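Local atomic coordinates of acetylcholine-binding protein (Bulinus truncatus, PDB entry 2BJ0), a protein that binds acetylcholine and probably related nicotinic ligands as a pentamer resembling the extracellular ligand-binding domain of nicotinic acetylcholine receptors. Residues Pro131-Arg136 with Phe198-Lys203. Sequence-based numbering, arbitrary orientation.
Sequences PGATCR and FAFRKK
The carbonyl oxygen of F198 takes a nearly straight hydrogen bond from C135 N, 2.8 Å away, and a CA-H...O contact from T134 CA. F198 N returns a bond to C135 O, and A133 pairs with F200 in the same reciprocal way, so C135-F198 and A133-F200 are antiparallel hydrogen-bonded pairs on either side of the non-hydrogen-bonded pair T134-A199.

C135 and both phenylalanines turn to one face of the sheet. The F198 CG lies between the backbone N and carbonyl carbon (chi1 65°), which brings the ring beneath C135: C135 CB sits over one face, 3.6 Å from F198 CZ, in a CH-pi contact. C135 SG, in disulfide with C122, meets the F200 ring at its edge, in plane, 3.6 Å from F200 CE1. I36 of strand 25-40 touches both rings, tying this sheet to the other sheet of the immunoglobulin-like sandwich. An alanine in place of F198 would probably open a gap beneath C135 CB, taking away its CH-pi partner and the ring's contact with I36.

Just before strand 133-141 begins, G132 CA packs 3.8 Å from R201 CB and makes a CA-H...O contact with F200 O. R201 NE forms a salt bridge with D171, and NH1 a hydrogen bond with the carbonyl oxygen of E130. Backbone bonds thus fix the register, while the two rings pack against C135, one half of the Cys-loop disulfide, on the buried side.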
loop_
_atom_site.group_PDB
_atom_site.type_symbol
_atom_site.label_atom_id
_atom_site.label_comp_id
_atom_site.label_asym_id
_atom_site.label_seq_id
_atom_site.Cartn_x
_atom_site.Cartn_y
_atom_site.Cartn_z
ATOM N N PRO A 131 -18.669 -26.192 24.783
ATOM C CA PRO A 131 -18.237 -24.938 25.396
ATOM C C PRO A 131 -17.364 -24.106 24.452
ATOM O O PRO A 131 -17.282 -22.897 24.621
ATOM C CB PRO A 131 -17.435 -25.398 26.631
ATOM C CG PRO A 131 -17.704 -26.872 26.740
ATOM C CD PRO A 131 -17.895 -27.329 25.321
ATOM N N GLY A 132 -16.724 -24.753 23.476
ATOM C CA GLY A 132 -16.012 -24.040 22.414
ATOM C C GLY A 132 -14.638 -23.551 22.835
ATOM O O GLY A 132 -14.118 -23.975 23.857
ATOM N N ALA A 133 -14.048 -22.660 22.040
ATOM C CA ALA A 133 -12.763 -22.056 22.382
ATOM C C ALA A 133 -12.938 -20.616 22.883
ATOM O O ALA A 133 -13.792 -19.892 22.394
ATOM C CB ALA A 133 -11.840 -22.112 21.196
ATOM N N THR A 134 -12.130 -20.227 23.872
ATOM C CA THR A 134 -12.117 -18.877 24.419
ATOM C C THR A 134 -10.949 -18.062 23.867
ATOM O O THR A 134 -9.778 -18.475 23.962
ATOM C CB THR A 134 -12.076 -18.897 25.958
ATOM O OG1 THR A 134 -13.305 -19.433 26.454
ATOM C CG2 THR A 134 -12.114 -17.479 26.500
ATOM N N CYS A 135 -11.277 -16.895 23.307
ATOM C CA CYS A 135 -10.293 -16.015 22.721
ATOM C C CYS A 135 -10.345 -14.651 23.353
ATOM O O CYS A 135 -11.393 -14.224 23.822
ATOM C CB CYS A 135 -10.512 -15.937 21.216
ATOM S SG CYS A 135 -10.362 -17.607 20.561
ATOM N N ARG A 136 -9.198 -13.985 23.371
ATOM C CA ARG A 136 -9.063 -12.666 23.968
ATOM C C ARG A 136 -8.474 -11.667 22.967
ATOM O O ARG A 136 -7.530 -11.995 22.243
ATOM C CB ARG A 136 -8.195 -12.750 25.224
ATOM C CG ARG A 136 -9.001 -13.158 26.487
ATOM C CD ARG A 136 -8.200 -13.867 27.603
ATOM N NE ARG A 136 -8.110 -15.319 27.400
ATOM C CZ ARG A 136 -8.792 -16.236 28.095
ATOM N NH1 ARG A 136 -9.626 -15.870 29.071
ATOM N NH2 ARG A 136 -8.629 -17.527 27.819
ATOM N N PHE A 198 -14.182 -13.656 24.263
ATOM C CA PHE A 198 -15.319 -14.305 23.666
ATOM C C PHE A 198 -15.099 -15.805 23.571
ATOM O O PHE A 198 -13.956 -16.282 23.590
ATOM C CB PHE A 198 -15.730 -13.650 22.324
ATOM C CG PHE A 198 -14.704 -13.784 21.224
ATOM C CD1 PHE A 198 -13.668 -12.868 21.107
ATOM C CD2 PHE A 198 -14.794 -14.822 20.299
ATOM C CE1 PHE A 198 -12.724 -13.003 20.074
ATOM C CE2 PHE A 198 -13.838 -14.964 19.254
ATOM C CZ PHE A 198 -12.824 -14.059 19.160
ATOM N N ALA A 199 -16.207 -16.548 23.557
ATOM C CA ALA A 199 -16.189 -17.969 23.335
ATOM C C ALA A 199 -16.967 -18.263 22.074
ATOM O O ALA A 199 -18.019 -17.700 21.854
ATOM C CB ALA A 199 -16.833 -18.700 24.525
ATOM N N PHE A 200 -16.441 -19.148 21.242
ATOM C CA PHE A 200 -17.119 -19.539 20.020
ATOM C C PHE A 200 -16.858 -21.007 19.687
ATOM O O PHE A 200 -15.885 -21.582 20.150
ATOM C CB PHE A 200 -16.676 -18.624 18.852
ATOM C CG PHE A 200 -15.328 -18.976 18.252
ATOM C CD1 PHE A 200 -14.152 -18.672 18.920
ATOM C CD2 PHE A 200 -15.249 -19.563 16.993
ATOM C CE1 PHE A 200 -12.922 -18.994 18.360
ATOM C CE2 PHE A 200 -14.030 -19.872 16.421
ATOM C CZ PHE A 200 -12.869 -19.594 17.101
ATOM N N ARG A 201 -17.689 -21.602 18.842
ATOM C CA ARG A 201 -17.481 -22.982 18.442
ATOM C C ARG A 201 -17.850 -23.162 16.964
ATOM O O ARG A 201 -18.483 -22.296 16.401
ATOM C CB ARG A 201 -18.299 -23.917 19.353
ATOM C CG ARG A 201 -19.805 -23.683 19.271
ATOM C CD ARG A 201 -20.683 -24.797 19.858
ATOM N NE ARG A 201 -22.100 -24.463 19.685
ATOM C CZ ARG A 201 -23.026 -24.612 20.629
ATOM N NH1 ARG A 201 -22.695 -25.079 21.829
ATOM N NH2 ARG A 201 -24.281 -24.262 20.382
ATOM N N LYS A 202 -17.417 -24.256 16.328
ATOM C CA LYS A 202 -17.847 -24.569 14.956
ATOM C C LYS A 202 -19.337 -24.981 14.949
ATOM O O LYS A 202 -19.811 -25.552 15.922
ATOM C CB LYS A 202 -16.968 -25.667 14.344
ATOM C CG LYS A 202 -15.482 -25.320 14.327
ATOM C CD LYS A 202 -14.597 -26.475 13.906
ATOM C CE LYS A 202 -13.999 -26.224 12.515
ATOM N NZ LYS A 202 -12.690 -26.962 12.249
ATOM N N LYS A 203 -20.075 -24.686 13.880
ATOM C CA LYS A 203 -21.484 -25.118 13.784
ATOM C C LYS A 203 -21.582 -26.608 13.472
ATOM O O LYS A 203 -20.651 -27.178 12.885
ATOM C CB LYS A 203 -22.245 -24.344 12.716
ATOM C CG LYS A 203 -22.424 -22.906 13.032
ATOM C CD LYS A 203 -23.601 -22.333 12.299
ATOM C CE LYS A 203 -23.821 -20.911 12.787
ATOM N NZ LYS A 203 -25.193 -20.690 13.271
#